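Local coordinates for protein P91 (Metagenome, PDB 4ZI5) that hydrolyses phosphotriesters as a promiscuous activity of an alpha/beta hydrolase of the dienelactone hydrolase family, at residues L54-H57 / A58-R61; R63-D67 / L68-A72; T136-E139 / L140-G144; D230-A233 / E234-W238; C242-F245 / S246-F249. All blocks are in the same frame, centred on the assembly; numbering follows the deposited sequence.

Contact 1: residues L54-H57 / A58-R61; sequences LNDH and AKER
The Arg61 guanidinium lies against one face of the His57 imidazole, the two planes 30° apart. His57 NE2 sits over the centre of the guanidinium at 3.5 Å from Arg61 CZ, while Arg61 NH2 stands above the ring near its rim. CG of His57 is anti to the backbone N (chi1 177°), which lays the ring alongside the next turn, and the bend of Arg61 at chi2 folds its chain back over it. Arg61 NH2 also makes a weak hydrogen bond to His57 O, 3.1 Å away, the oxygen that takes the helical N-H of Arg61. The stronger hold on the guanidinium is the salt bridge from Arg61 NH1 to Glu234.

At the start of the same turn Asn55 is the N-cap: OD1 accepts from Ala58 N at 3.1 Å, the N-H tilted 25° from the amide plane. Lys59 runs extended across Leu54, its CE 3.9 Å from Leu54 CG, and reaches a water at 2.7 Å from NZ that donates to Asp56 OD1. This N-terminal turn opens helix 56-67 of a beta-alpha-beta unit with strands 42-48 and 71-74; Phe130, at the end of strand 125-130, meets the His57 ring edge-to-face, and Glu234 reaches over from helix 231-248.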
loop_
_atom_site.group_PDB
_atom_site.type_symbol
_atom_site.label_atom_id
_atom_site.label_comp_id
_atom_site.label_asym_id
_atom_site.label_seq_id
_atom_site.Cartn_x
_atom_site.Cartn_y
_atom_site.Cartn_z
ATOM N N LEU A 54 -26.545 -2.641 -6.645
ATOM C CA LEU A 54 -26.284 -3.919 -6.002
ATOM C C LEU A 54 -26.224 -5.038 -7.035
ATOM O O LEU A 54 -27.248 -5.457 -7.554
ATOM C CB LEU A 54 -27.334 -4.202 -4.946
ATOM C CG LEU A 54 -27.194 -5.506 -4.153
ATOM C CD1 LEU A 54 -25.794 -5.729 -3.604
ATOM C CD2 LEU A 54 -28.203 -5.476 -3.029
ATOM N N ASN A 55 -25.023 -5.537 -7.301
ATOM C CA ASN A 55 -24.807 -6.482 -8.417
ATOM C C ASN A 55 -23.964 -7.679 -7.995
ATOM O O ASN A 55 -23.569 -7.770 -6.846
ATOM C CB ASN A 55 -24.216 -5.730 -9.607
ATOM C CG ASN A 55 -22.884 -5.061 -9.309
ATOM O OD1 ASN A 55 -22.241 -5.220 -8.240
ATOM N ND2 ASN A 55 -22.439 -4.294 -10.293
ATOM N N ASP A 56 -23.652 -8.575 -8.930
ATOM C CA ASP A 56 -22.928 -9.791 -8.580
ATOM C C ASP A 56 -21.527 -9.483 -8.051
ATOM O O ASP A 56 -21.076 -10.147 -7.161
ATOM C CB ASP A 56 -22.830 -10.759 -9.758
ATOM C CG ASP A 56 -24.169 -11.378 -10.133
ATOM O OD1 ASP A 56 -25.151 -11.283 -9.381
ATOM O OD2 ASP A 56 -24.224 -11.965 -11.217
ATOM N N HIS A 57 -20.881 -8.465 -8.602
ATOM C CA HIS A 57 -19.558 -8.065 -8.159
ATOM C C HIS A 57 -19.575 -7.732 -6.649
ATOM O O HIS A 57 -18.746 -8.248 -5.872
ATOM C CB HIS A 57 -19.088 -6.860 -8.972
ATOM C CG HIS A 57 -17.767 -6.333 -8.544
ATOM N ND1 HIS A 57 -17.636 -5.421 -7.519
ATOM C CD2 HIS A 57 -16.516 -6.592 -8.977
ATOM C CE1 HIS A 57 -16.357 -5.161 -7.326
ATOM N NE2 HIS A 57 -15.659 -5.835 -8.210
ATOM N N ALA A 58 -20.554 -6.933 -6.232
ATOM C CA ALA A 58 -20.579 -6.498 -4.817
ATOM C C ALA A 58 -20.893 -7.665 -3.906
ATOM O O ALA A 58 -20.302 -7.819 -2.835
ATOM C CB ALA A 58 -21.568 -5.374 -4.626
ATOM N N LYS A 59 -21.831 -8.505 -4.347
ATOM C CA LYS A 59 -22.219 -9.680 -3.573
ATOM C C LYS A 59 -21.058 -10.665 -3.395
ATOM O O LYS A 59 -20.917 -11.268 -2.334
ATOM C CB LYS A 59 -23.417 -10.385 -4.208
ATOM C CG LYS A 59 -24.688 -9.551 -4.222
ATOM C CD LYS A 59 -25.767 -10.172 -5.085
ATOM C CE LYS A 59 -27.020 -9.338 -4.989
ATOM N NZ LYS A 59 -28.040 -9.827 -5.947
ATOM N N GLU A 60 -20.235 -10.824 -4.437
ATOM C CA GLU A 60 -19.051 -11.689 -4.345
ATOM C C GLU A 60 -18.031 -11.174 -3.355
ATOM O O GLU A 60 -17.411 -11.972 -2.640
ATOM C CB GLU A 60 -18.417 -11.898 -5.737
ATOM C CG GLU A 60 -17.115 -12.662 -5.783
ATOM C CD GLU A 60 -17.153 -14.065 -5.217
ATOM O OE1 GLU A 60 -18.219 -14.679 -5.029
ATOM O OE2 GLU A 60 -16.047 -14.566 -4.936
ATOM N N ARG A 61 -17.862 -9.854 -3.288
ATOM C CA ARG A 61 -16.950 -9.276 -2.307
ATOM C C ARG A 61 -17.449 -9.485 -0.881
ATOM O O ARG A 61 -16.655 -9.810 0.032
ATOM C CB ARG A 61 -16.662 -7.792 -2.641
ATOM C CG ARG A 61 -16.081 -7.532 -4.032
ATOM C CD ARG A 61 -14.922 -8.471 -4.354
ATOM N NE ARG A 61 -14.292 -8.441 -5.675
ATOM C CZ ARG A 61 -14.799 -8.930 -6.813
ATOM N NH1 ARG A 61 -14.043 -8.925 -7.915
ATOM N NH2 ARG A 61 -16.048 -9.401 -6.867
HETATM O O HOH W 1 -26.914 -9.376 -8.382
#

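Contact 2: residues R63-D67 / L68-A72; sequences RRLAD and LGFAA
Leu65 O is gripped by two backbone N-H groups: Phe70 N at 3.1 Å, a fairly straight bond of 158°, and Leu68 N at 3.0 Å, a weak one. Leu68 N is shared, since it also bonds weakly to Arg64 O. Gly69 N closes the last turn on Ala66 O at 3.0 Å, standing well above that carbonyl's plane. The bonds from Gly69 and Phe70 back into the turn, with positive phi at Gly69 (98°), make a Schellman motif. At these backbone angles a CB on Gly69 would collide with the carbonyl oxygen of Leu68, so glycine suits the position.

The chain then turns back beside the helix. Ala66 CA points its hydrogen almost straight at Phe70 O, a CA-H...O contact of 3.2 Å. With CG anti to its carbonyl carbon (chi1 -56°), Phe70 keeps its CB and CD2 beside Leu65 O, and the same CD2 meets the methyl CD2 of Leu65 at 4.1 Å, the two side chains crossing at a slant. Leu65 has further apolar neighbours: its CB packs on Ala72 CB at 3.9 Å, and its CD2 faces Leu68 CD1 more distantly, at 4.4 Å.

The turn thus links helix 56-67 to strand 71-74, the last two elements of a beta-alpha-beta unit that starts with strand 42-48. Leu65 fills the layer between helix and sheet, touching Val45 and Val47 of strand 42-48 and Trp238 and Met241 of helix 231-248, while Ala66 touches His33 and Ala71 touches Phe32, both of strand 26-34.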
loop_
_atom_site.group_PDB
_atom_site.type_symbol
_atom_site.label_atom_id
_atom_site.label_comp_id
_atom_site.label_asym_id
_atom_site.label_seq_id
_atom_site.Cartn_x
_atom_site.Cartn_y
_atom_site.Cartn_z
ATOM N N ARG A 63 -19.302 -12.042 -0.012
ATOM C CA ARG A 63 -19.032 -13.476 0.216
ATOM C C ARG A 63 -17.586 -13.711 0.622
ATOM O O ARG A 63 -17.307 -14.431 1.578
ATOM C CB ARG A 63 -19.373 -14.303 -1.018
ATOM C CG ARG A 63 -19.321 -15.800 -0.767
ATOM C CD ARG A 63 -19.285 -16.573 -2.074
ATOM N NE ARG A 63 -18.008 -16.368 -2.746
ATOM C CZ ARG A 63 -16.846 -16.940 -2.420
ATOM N NH1 ARG A 63 -16.758 -17.818 -1.424
ATOM N NH2 ARG A 63 -15.747 -16.617 -3.096
ATOM N N ARG A 64 -16.662 -13.068 -0.086
ATOM C CA ARG A 64 -15.224 -13.202 0.247
ATOM C C ARG A 64 -14.910 -12.696 1.657
ATOM O O ARG A 64 -14.135 -13.299 2.390
ATOM C CB ARG A 64 -14.355 -12.476 -0.796
ATOM C CG ARG A 64 -14.406 -13.118 -2.169
ATOM C CD ARG A 64 -13.571 -12.346 -3.178
ATOM N NE ARG A 64 -13.820 -12.823 -4.533
ATOM C CZ ARG A 64 -13.233 -12.351 -5.628
ATOM N NH1 ARG A 64 -12.325 -11.372 -5.543
ATOM N NH2 ARG A 64 -13.532 -12.869 -6.808
ATOM N N LEU A 65 -15.533 -11.594 2.049
ATOM C CA LEU A 65 -15.434 -11.111 3.424
ATOM C C LEU A 65 -15.976 -12.108 4.470
ATOM O O LEU A 65 -15.371 -12.294 5.535
ATOM C CB LEU A 65 -16.142 -9.787 3.564
ATOM C CG LEU A 65 -15.447 -8.614 2.869
ATOM C CD1 LEU A 65 -16.377 -7.424 2.780
ATOM C CD2 LEU A 65 -14.143 -8.230 3.560
ATOM N N ALA A 66 -17.115 -12.728 4.195
ATOM C CA ALA A 66 -17.642 -13.773 5.093
ATOM C C ALA A 66 -16.629 -14.938 5.253
ATOM O O ALA A 66 -16.417 -15.449 6.350
ATOM C CB ALA A 66 -18.969 -14.290 4.583
ATOM N N ASP A 67 -15.983 -15.306 4.155
ATOM C CA ASP A 67 -14.933 -16.340 4.163
ATOM C C ASP A 67 -13.690 -15.922 4.967
ATOM O O ASP A 67 -12.996 -16.778 5.480
ATOM C CB ASP A 67 -14.617 -16.710 2.711
ATOM C CG ASP A 67 -13.588 -17.812 2.585
ATOM O OD1 ASP A 67 -13.879 -18.959 2.983
ATOM O OD2 ASP A 67 -12.494 -17.502 2.082
ATOM N N LEU A 68 -13.451 -14.612 5.124
ATOM C CA LEU A 68 -12.390 -14.094 6.011
ATOM C C LEU A 68 -12.791 -13.971 7.457
ATOM O O LEU A 68 -11.989 -13.492 8.266
ATOM C CB LEU A 68 -11.881 -12.729 5.501
ATOM C CG LEU A 68 -11.217 -12.781 4.134
ATOM C CD1 LEU A 68 -11.045 -11.388 3.577
ATOM C CD2 LEU A 68 -9.864 -13.499 4.207
ATOM N N GLY A 69 -14.023 -14.373 7.799
ATOM C CA GLY A 69 -14.503 -14.355 9.174
ATOM C C GLY A 69 -15.360 -13.137 9.547
ATOM O O GLY A 69 -15.672 -12.951 10.711
ATOM N N PHE A 70 -15.749 -12.314 8.572
ATOM C CA PHE A 70 -16.567 -11.136 8.837
ATOM C C PHE A 70 -18.048 -11.406 8.541
ATOM O O PHE A 70 -18.411 -12.391 7.911
ATOM C CB PHE A 70 -16.054 -9.957 8.008
ATOM C CG PHE A 70 -14.599 -9.659 8.259
ATOM C CD1 PHE A 70 -14.190 -9.231 9.497
ATOM C CD2 PHE A 70 -13.655 -9.898 7.289
ATOM C CE1 PHE A 70 -12.830 -8.995 9.768
ATOM C CE2 PHE A 70 -12.319 -9.656 7.533
ATOM C CZ PHE A 70 -11.905 -9.223 8.777
ATOM N N ALA A 71 -18.888 -10.527 9.026
ATOM C CA ALA A 71 -20.289 -10.486 8.640
ATOM C C ALA A 71 -20.425 -9.297 7.702
ATOM O O ALA A 71 -20.057 -8.186 8.077
ATOM C CB ALA A 71 -21.141 -10.306 9.870
ATOM N N ALA A 72 -20.920 -9.505 6.489
ATOM C CA ALA A 72 -20.823 -8.459 5.454
ATOM C C ALA A 72 -22.167 -8.179 4.808
ATOM O O ALA A 72 -22.825 -9.110 4.380
ATOM C CB ALA A 72 -19.827 -8.867 4.371
#

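Contact 3: residues T136-E139 / L140-G144; sequences TCLE and LARTG
Arg142 runs along the last turns of its helix beside Leu138 and ends on Glu139. Its CB lies 3.5 Å from Glu139 O; CG and CD continue past Leu138 O, CG at 3.2 Å from that oxygen, which also takes the N-H of Arg142. With CG beside the backbone N (chi1 -73°) and the chain extended to NE, the guanidinium is carried back along the helix. NE then passes Leu138 CG, and the Leu138 methyl CD2 covers one face of the guanidinium, 3.6 Å from CZ and offset toward the rim. At the tip NH1 donates to Glu139 OE2 at 2.9 Å, a salt bridge met at the guanidinium edge with the oxygen only 4° out of plane. The carboxylate stands steeply to the guanidinium, their planes 77° apart, so a single oxygen makes the link.

This is the C-terminal end of helix 132-142, in the beta-alpha-beta unit with strands 125-130 and 149-153. It finishes in a Schellman motif at Gly144, whose N donates to Ala141 O. Thr143 OG1 gives its proton to Leu140 O at 2.6 Å, in the carbonyl plane, and the same oxygen takes Thr143 N.

Both charged groups have further partners: Arg142 NH2 forms a salt bridge with Glu194 and NH1 a hydrogen bond to Leu158 O, while Glu139 is bridged by Arg100 and Arg104 of helix 100-115. A leucine in place of Arg142 would probably leave Glu139 OE2 and Glu194 each short of a charge partner and Leu158 O short of the NH1 donor. On the helix's inner side Cys137 and Ala141 rest on Ile150 of strand 149-153.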
loop_
_atom_site.group_PDB
_atom_site.type_symbol
_atom_site.label_atom_id
_atom_site.label_comp_id
_atom_site.label_asym_id
_atom_site.label_seq_id
_atom_site.Cartn_x
_atom_site.Cartn_y
_atom_site.Cartn_z
ATOM N N THR A 136 -18.818 6.862 -1.381
ATOM C CA THR A 136 -19.828 6.713 -0.353
ATOM C C THR A 136 -19.194 6.440 1.020
ATOM O O THR A 136 -19.661 6.973 2.044
ATOM C CB THR A 136 -20.843 5.578 -0.697
ATOM O OG1 THR A 136 -21.495 5.840 -1.957
ATOM C CG2 THR A 136 -21.907 5.475 0.346
ATOM N N CYS A 137 -18.184 5.574 1.058
ATOM C CA CYS A 137 -17.477 5.249 2.325
ATOM C C CYS A 137 -16.898 6.504 2.947
ATOM O O CYS A 137 -17.040 6.714 4.142
ATOM C CB CYS A 137 -16.339 4.263 2.092
ATOM S SG CYS A 137 -16.834 2.571 1.744
ATOM N N LEU A 138 -16.312 7.356 2.111
ATOM C CA LEU A 138 -15.700 8.590 2.601
ATOM C C LEU A 138 -16.754 9.593 3.087
ATOM O O LEU A 138 -16.571 10.207 4.147
ATOM C CB LEU A 138 -14.790 9.192 1.537
ATOM C CG LEU A 138 -14.041 10.450 1.969
ATOM C CD1 LEU A 138 -13.236 10.230 3.227
ATOM C CD2 LEU A 138 -13.127 10.916 0.830
ATOM N N GLU A 139 -17.860 9.724 2.352
ATOM C CA GLU A 139 -19.000 10.536 2.818
ATOM C C GLU A 139 -19.503 10.066 4.177
ATOM O O GLU A 139 -19.697 10.869 5.105
ATOM C CB GLU A 139 -20.155 10.534 1.789
ATOM C CG GLU A 139 -19.816 11.198 0.458
ATOM C CD GLU A 139 -19.360 12.610 0.658
ATOM O OE1 GLU A 139 -20.216 13.418 1.049
ATOM O OE2 GLU A 139 -18.150 12.922 0.435
ATOM N N LEU A 140 -19.697 8.761 4.312
ATOM C CA LEU A 140 -20.177 8.196 5.571
ATOM C C LEU A 140 -19.201 8.423 6.718
ATOM O O LEU A 140 -19.621 8.823 7.824
ATOM C CB LEU A 140 -20.487 6.712 5.417
ATOM C CG LEU A 140 -21.024 5.960 6.642
ATOM C CD1 LEU A 140 -22.339 6.515 7.176
ATOM C CD2 LEU A 140 -21.175 4.503 6.257
ATOM N N ALA A 141 -17.910 8.203 6.467
ATOM C CA ALA A 141 -16.903 8.485 7.497
ATOM C C ALA A 141 -16.907 9.951 7.915
ATOM O O ALA A 141 -16.737 10.248 9.097
ATOM C CB ALA A 141 -15.509 8.067 7.029
ATOM N N ARG A 142 -17.126 10.863 6.963
ATOM C CA ARG A 142 -17.183 12.300 7.270
ATOM C C ARG A 142 -18.363 12.744 8.159
ATOM O O ARG A 142 -18.307 13.833 8.715
ATOM C CB ARG A 142 -17.194 13.133 5.984
ATOM C CG ARG A 142 -15.829 13.153 5.296
ATOM C CD ARG A 142 -15.987 13.601 3.852
ATOM N NE ARG A 142 -14.697 13.946 3.253
ATOM C CZ ARG A 142 -14.465 14.070 1.946
ATOM N NH1 ARG A 142 -15.432 13.830 1.045
ATOM N NH2 ARG A 142 -13.236 14.405 1.543
ATOM N N THR A 143 -19.392 11.897 8.313
ATOM C CA THR A 143 -20.465 12.147 9.286
ATOM C C THR A 143 -20.031 11.891 10.721
ATOM O O THR A 143 -20.780 12.219 11.639
ATOM C CB THR A 143 -21.733 11.303 9.013
ATOM O OG1 THR A 143 -21.454 9.918 9.241
ATOM C CG2 THR A 143 -22.250 11.496 7.620
ATOM N N GLY A 144 -18.864 11.286 10.930
ATOM C CA GLY A 144 -18.398 10.874 12.244
ATOM C C GLY A 144 -18.909 9.517 12.641
ATOM O O GLY A 144 -18.854 9.171 13.806
#

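Contact 4: residues D230-A233 / E234-W238; sequences DATA and EARSW
The first turns of helix 231-248 carry regular i to i+4 bonds, from Glu234 N to Asp230 O at 2.9 Å through to Ser237 N on Ala233 O. Asp230 caps the start: OD2 accepts from Ala233 N at 3.0 Å, the N-H coming from above the carboxylate plane. Within the same turn Thr232 starts a pair with Arg236, one turn further on, and the two side chains run alongside each other in the same direction. The methyl CG2 of Thr232, anti to the backbone N (chi1 -59° for OG1), sits over the centre of the Arg236 guanidinium, 3.3 Å from CZ. It covers one flat face and leaves the N-H groups at the rim to other partners. Arg236 is extended from CG to NE, its CG passing 3.4 Å from Thr232 O. Ser237 OG lies 2.8 Å from Ala233 O.

Glu234 projects toward helix 56-67, where OE2 bridges Arg61 and Arg64 and OE1 bonds to Tyr229.

The chemistry splits by direction: Arg236 spends its charge across the dimer interface, with NH1 on Asp201 and NH2 on Glu247 of the second subunit, whereas Glu234 ties two helices of its own chain. A carboxylate at the N-terminal end of the helix probably also suits its dipole.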
loop_
_atom_site.group_PDB
_atom_site.type_symbol
_atom_site.label_atom_id
_atom_site.label_comp_id
_atom_site.label_asym_id
_atom_site.label_seq_id
_atom_site.Cartn_x
_atom_site.Cartn_y
_atom_site.Cartn_z
ATOM N N ASP A 230 -7.722 -4.963 -13.719
ATOM C CA ASP A 230 -6.318 -5.318 -13.529
ATOM C C ASP A 230 -6.219 -6.234 -12.329
ATOM O O ASP A 230 -6.391 -5.786 -11.186
ATOM C CB ASP A 230 -5.390 -4.102 -13.353
ATOM C CG ASP A 230 -3.950 -4.514 -13.350
ATOM O OD1 ASP A 230 -3.488 -5.030 -14.388
ATOM O OD2 ASP A 230 -3.288 -4.436 -12.310
ATOM N N ALA A 231 -5.978 -7.514 -12.601
ATOM C CA ALA A 231 -5.959 -8.560 -11.576
ATOM C C ALA A 231 -4.881 -8.311 -10.535
ATOM O O ALA A 231 -5.081 -8.608 -9.342
ATOM C CB ALA A 231 -5.756 -9.902 -12.224
ATOM N N THR A 232 -3.754 -7.764 -10.966
ATOM C CA THR A 232 -2.681 -7.444 -10.009
ATOM C C THR A 232 -3.120 -6.410 -9.011
ATOM O O THR A 232 -2.931 -6.608 -7.769
ATOM C CB THR A 232 -1.378 -7.018 -10.698
ATOM O OG1 THR A 232 -0.955 -8.088 -11.556
ATOM C CG2 THR A 232 -0.289 -6.746 -9.692
ATOM N N ALA A 233 -3.709 -5.324 -9.511
ATOM C CA ALA A 233 -4.262 -4.308 -8.627
ATOM C C ALA A 233 -5.407 -4.842 -7.736
ATOM O O ALA A 233 -5.504 -4.458 -6.567
ATOM C CB ALA A 233 -4.722 -3.099 -9.416
ATOM N N GLU A 234 -6.275 -5.696 -8.307
ATOM C CA GLU A 234 -7.386 -6.292 -7.536
ATOM C C GLU A 234 -6.814 -7.052 -6.332
ATOM O O GLU A 234 -7.207 -6.830 -5.181
ATOM C CB GLU A 234 -8.255 -7.240 -8.384
ATOM C CG GLU A 234 -9.498 -7.668 -7.595
ATOM C CD GLU A 234 -10.260 -8.866 -8.092
ATOM O OE1 GLU A 234 -9.824 -9.597 -9.018
ATOM O OE2 GLU A 234 -11.320 -9.116 -7.468
ATOM N N ALA A 235 -5.881 -7.953 -6.616
ATOM C CA ALA A 235 -5.246 -8.771 -5.570
ATOM C C ALA A 235 -4.536 -7.943 -4.513
ATOM O O ALA A 235 -4.735 -8.142 -3.305
ATOM C CB ALA A 235 -4.248 -9.722 -6.177
ATOM N N ARG A 236 -3.678 -7.041 -4.955
ATOM C CA ARG A 236 -2.899 -6.244 -4.007
ATOM C C ARG A 236 -3.789 -5.340 -3.137
ATOM O O ARG A 236 -3.506 -5.161 -1.964
ATOM C CB ARG A 236 -1.857 -5.385 -4.731
ATOM C CG ARG A 236 -0.704 -6.197 -5.261
ATOM C CD ARG A 236 0.189 -5.385 -6.151
ATOM N NE ARG A 236 1.241 -6.220 -6.733
ATOM C CZ ARG A 236 2.118 -5.822 -7.660
ATOM N NH1 ARG A 236 2.081 -4.605 -8.165
ATOM N NH2 ARG A 236 3.005 -6.693 -8.129
ATOM N N SER A 237 -4.824 -4.740 -3.722
ATOM C CA SER A 237 -5.708 -3.872 -2.951
ATOM C C SER A 237 -6.513 -4.681 -1.934
ATOM O O SER A 237 -6.688 -4.262 -0.781
ATOM C CB SER A 237 -6.599 -3.052 -3.894
ATOM O OG SER A 237 -7.442 -3.881 -4.663
ATOM N N TRP A 238 -6.983 -5.861 -2.340
ATOM C CA TRP A 238 -7.706 -6.749 -1.436
ATOM C C TRP A 238 -6.810 -7.184 -0.273
ATOM O O TRP A 238 -7.232 -7.190 0.886
ATOM C CB TRP A 238 -8.269 -7.950 -2.207
ATOM C CG TRP A 238 -9.229 -8.762 -1.422
ATOM C CD1 TRP A 238 -8.996 -9.956 -0.813
ATOM C CD2 TRP A 238 -10.593 -8.428 -1.153
ATOM N NE1 TRP A 238 -10.153 -10.413 -0.203
ATOM C CE2 TRP A 238 -11.144 -9.483 -0.385
ATOM C CE3 TRP A 238 -11.405 -7.340 -1.487
ATOM C CZ2 TRP A 238 -12.478 -9.476 0.042
ATOM C CZ3 TRP A 238 -12.727 -7.352 -1.076
ATOM C CH2 TRP A 238 -13.245 -8.410 -0.309
#

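Contact 5: residues C242-F245 / S246-F249; sequences CNLF and SELF
Asn243 O accepts the N-H of Glu247 at 2.9 Å, a helical bond to the next turn. In the conformer of Ser246 described, one of two, OG also donates to this oxygen at 2.8 Å, from the same face of its carbonyl plane. There OG is tucked between the backbone N and the carbonyl carbon of Ser246 (chi1 73°), turned back against the helix. With its proton spent on Asn243 O, OG in this conformer can accept from a water at 2.8 Å, which in turn takes an N-H from Asn243 ND2. OD1 of Asn243 accepts from Asn243 of the second subunit, and Glu247 OE2 meets Arg236 of that subunit.

Phe245 O accepts Phe249 N at 2.8 Å, a helical bond at the C-terminal end. CB and CD2 of Phe249 stay near this oxygen, and the two phenylalanine side chains run alongside each other, their rings oblique, centroids 5.8 Å apart and planes at 45°. Leu244 CD1 packs on Leu248 CD1 at 3.7 Å. Replacing Phe249 by alanine is likely to leave a gap beside the Phe245 ring and CB.

Phe245 faces strands 125-130 and 149-153, and Asn243 and Glu247 the second subunit: an amphipathic helix flanking the central sheet, as in alpha/beta hydrolases.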
loop_
_atom_site.group_PDB
_atom_site.type_symbol
_atom_site.label_atom_id
_atom_site.label_comp_id
_atom_site.label_asym_id
_atom_site.label_seq_id
_atom_site.Cartn_x
_atom_site.Cartn_y
_atom_site.Cartn_z
ATOM N N CYS A 242 -7.431 -6.589 3.689
ATOM C CA CYS A 242 -7.391 -7.717 4.612
ATOM C C CYS A 242 -6.387 -7.524 5.746
ATOM O O CYS A 242 -6.701 -7.773 6.927
ATOM C CB CYS A 242 -7.094 -8.979 3.835
ATOM S SG CYS A 242 -7.132 -10.460 4.813
ATOM N N ASN A 243 -5.203 -7.032 5.397
ATOM C CA ASN A 243 -4.193 -6.682 6.395
ATOM C C ASN A 243 -4.633 -5.615 7.379
ATOM O O ASN A 243 -4.412 -5.760 8.612
ATOM C CB ASN A 243 -2.873 -6.260 5.725
ATOM C CG ASN A 243 -2.174 -7.398 4.968
ATOM O OD1 ASN A 243 -1.424 -7.151 4.021
ATOM N ND2 ASN A 243 -2.392 -8.643 5.393
ATOM N N LEU A 244 -5.255 -4.550 6.877
ATOM C CA LEU A 244 -5.746 -3.499 7.738
ATOM C C LEU A 244 -6.826 -4.016 8.709
ATOM O O LEU A 244 -6.803 -3.682 9.877
ATOM C CB LEU A 244 -6.300 -2.331 6.922
ATOM C CG LEU A 244 -6.792 -1.110 7.701
ATOM C CD1 LEU A 244 -5.626 -0.429 8.429
ATOM C CD2 LEU A 244 -7.483 -0.128 6.766
ATOM N N PHE A 245 -7.766 -4.824 8.216
ATOM C CA PHE A 245 -8.780 -5.394 9.070
ATOM C C PHE A 245 -8.187 -6.331 10.147
ATOM O O PHE A 245 -8.622 -6.283 11.299
ATOM C CB PHE A 245 -9.828 -6.160 8.237
ATOM C CG PHE A 245 -10.692 -5.282 7.381
ATOM C CD1 PHE A 245 -10.669 -3.894 7.468
ATOM C CD2 PHE A 245 -11.584 -5.878 6.484
ATOM C CE1 PHE A 245 -11.506 -3.116 6.677
ATOM C CE2 PHE A 245 -12.412 -5.103 5.698
ATOM C CZ PHE A 245 -12.368 -3.726 5.785
ATOM N N SER A 246 -7.202 -7.144 9.773
ATOM C CA SER A 246 -6.551 -8.051 10.732
ATOM C C SER A 246 -5.812 -7.261 11.806
ATOM O O SER A 246 -5.900 -7.589 12.991
ATOM C CB SER A 246 -5.610 -9.024 10.026
ATOM O OG SER A 246 -4.440 -8.388 9.573
ATOM N N GLU A 247 -5.134 -6.196 11.394
ATOM C CA GLU A 247 -4.452 -5.287 12.330
ATOM C C GLU A 247 -5.438 -4.628 13.318
ATOM O O GLU A 247 -5.177 -4.551 14.530
ATOM C CB GLU A 247 -3.704 -4.200 11.535
ATOM C CG GLU A 247 -3.025 -3.118 12.391
ATOM C CD GLU A 247 -2.636 -1.882 11.593
ATOM O OE1 GLU A 247 -2.268 -1.962 10.394
ATOM O OE2 GLU A 247 -2.701 -0.779 12.168
ATOM N N LEU A 248 -6.524 -4.084 12.801
ATOM C CA LEU A 248 -7.427 -3.283 13.629
ATOM C C LEU A 248 -8.489 -4.067 14.417
ATOM O O LEU A 248 -8.893 -3.619 15.496
ATOM C CB LEU A 248 -8.093 -2.212 12.783
ATOM C CG LEU A 248 -7.171 -1.186 12.172
ATOM C CD1 LEU A 248 -7.981 -0.334 11.222
ATOM C CD2 LEU A 248 -6.459 -0.329 13.223
ATOM N N PHE A 249 -8.963 -5.179 13.876
ATOM C CA PHE A 249 -9.888 -6.054 14.587
ATOM C C PHE A 249 -9.150 -7.152 15.343
ATOM O O PHE A 249 -7.992 -7.488 15.032
ATOM C CB PHE A 249 -10.896 -6.703 13.618
ATOM C CG PHE A 249 -11.782 -5.711 12.903
ATOM C CD1 PHE A 249 -12.389 -4.666 13.583
ATOM C CD2 PHE A 249 -12.022 -5.838 11.538
ATOM C CE1 PHE A 249 -13.202 -3.757 12.926
ATOM C CE2 PHE A 249 -12.841 -4.929 10.877
ATOM C CZ PHE A 249 -13.429 -3.893 11.581
HETATM O O HOH W 2 -3.932 -10.058 7.377
#

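Contacts 1 and 2 are the two ends of helix 56-67, and contacts 4 and 5 lie on helix 231-248, which runs beside it. Glu234 OE2 of contact 4 holds an arginine of each of contacts 1 and 2: Arg61 NH1 at 2.8 Å and Arg64 NH1 at 3.1 Å. Further along helix 231-248, Phe70 CZ of contact 2 packs on Phe245 CB of contact 5 at 3.7 Å. Contact 3 touches none of the others; its centre is about 24 Å from that of contact 4, on the other side of the chain's centre. Its Thr136 touches the probable nucleophile elbow around Cys131, which His57 of contact 1 lies near. Contacts 4 and 5 both reach the second subunit.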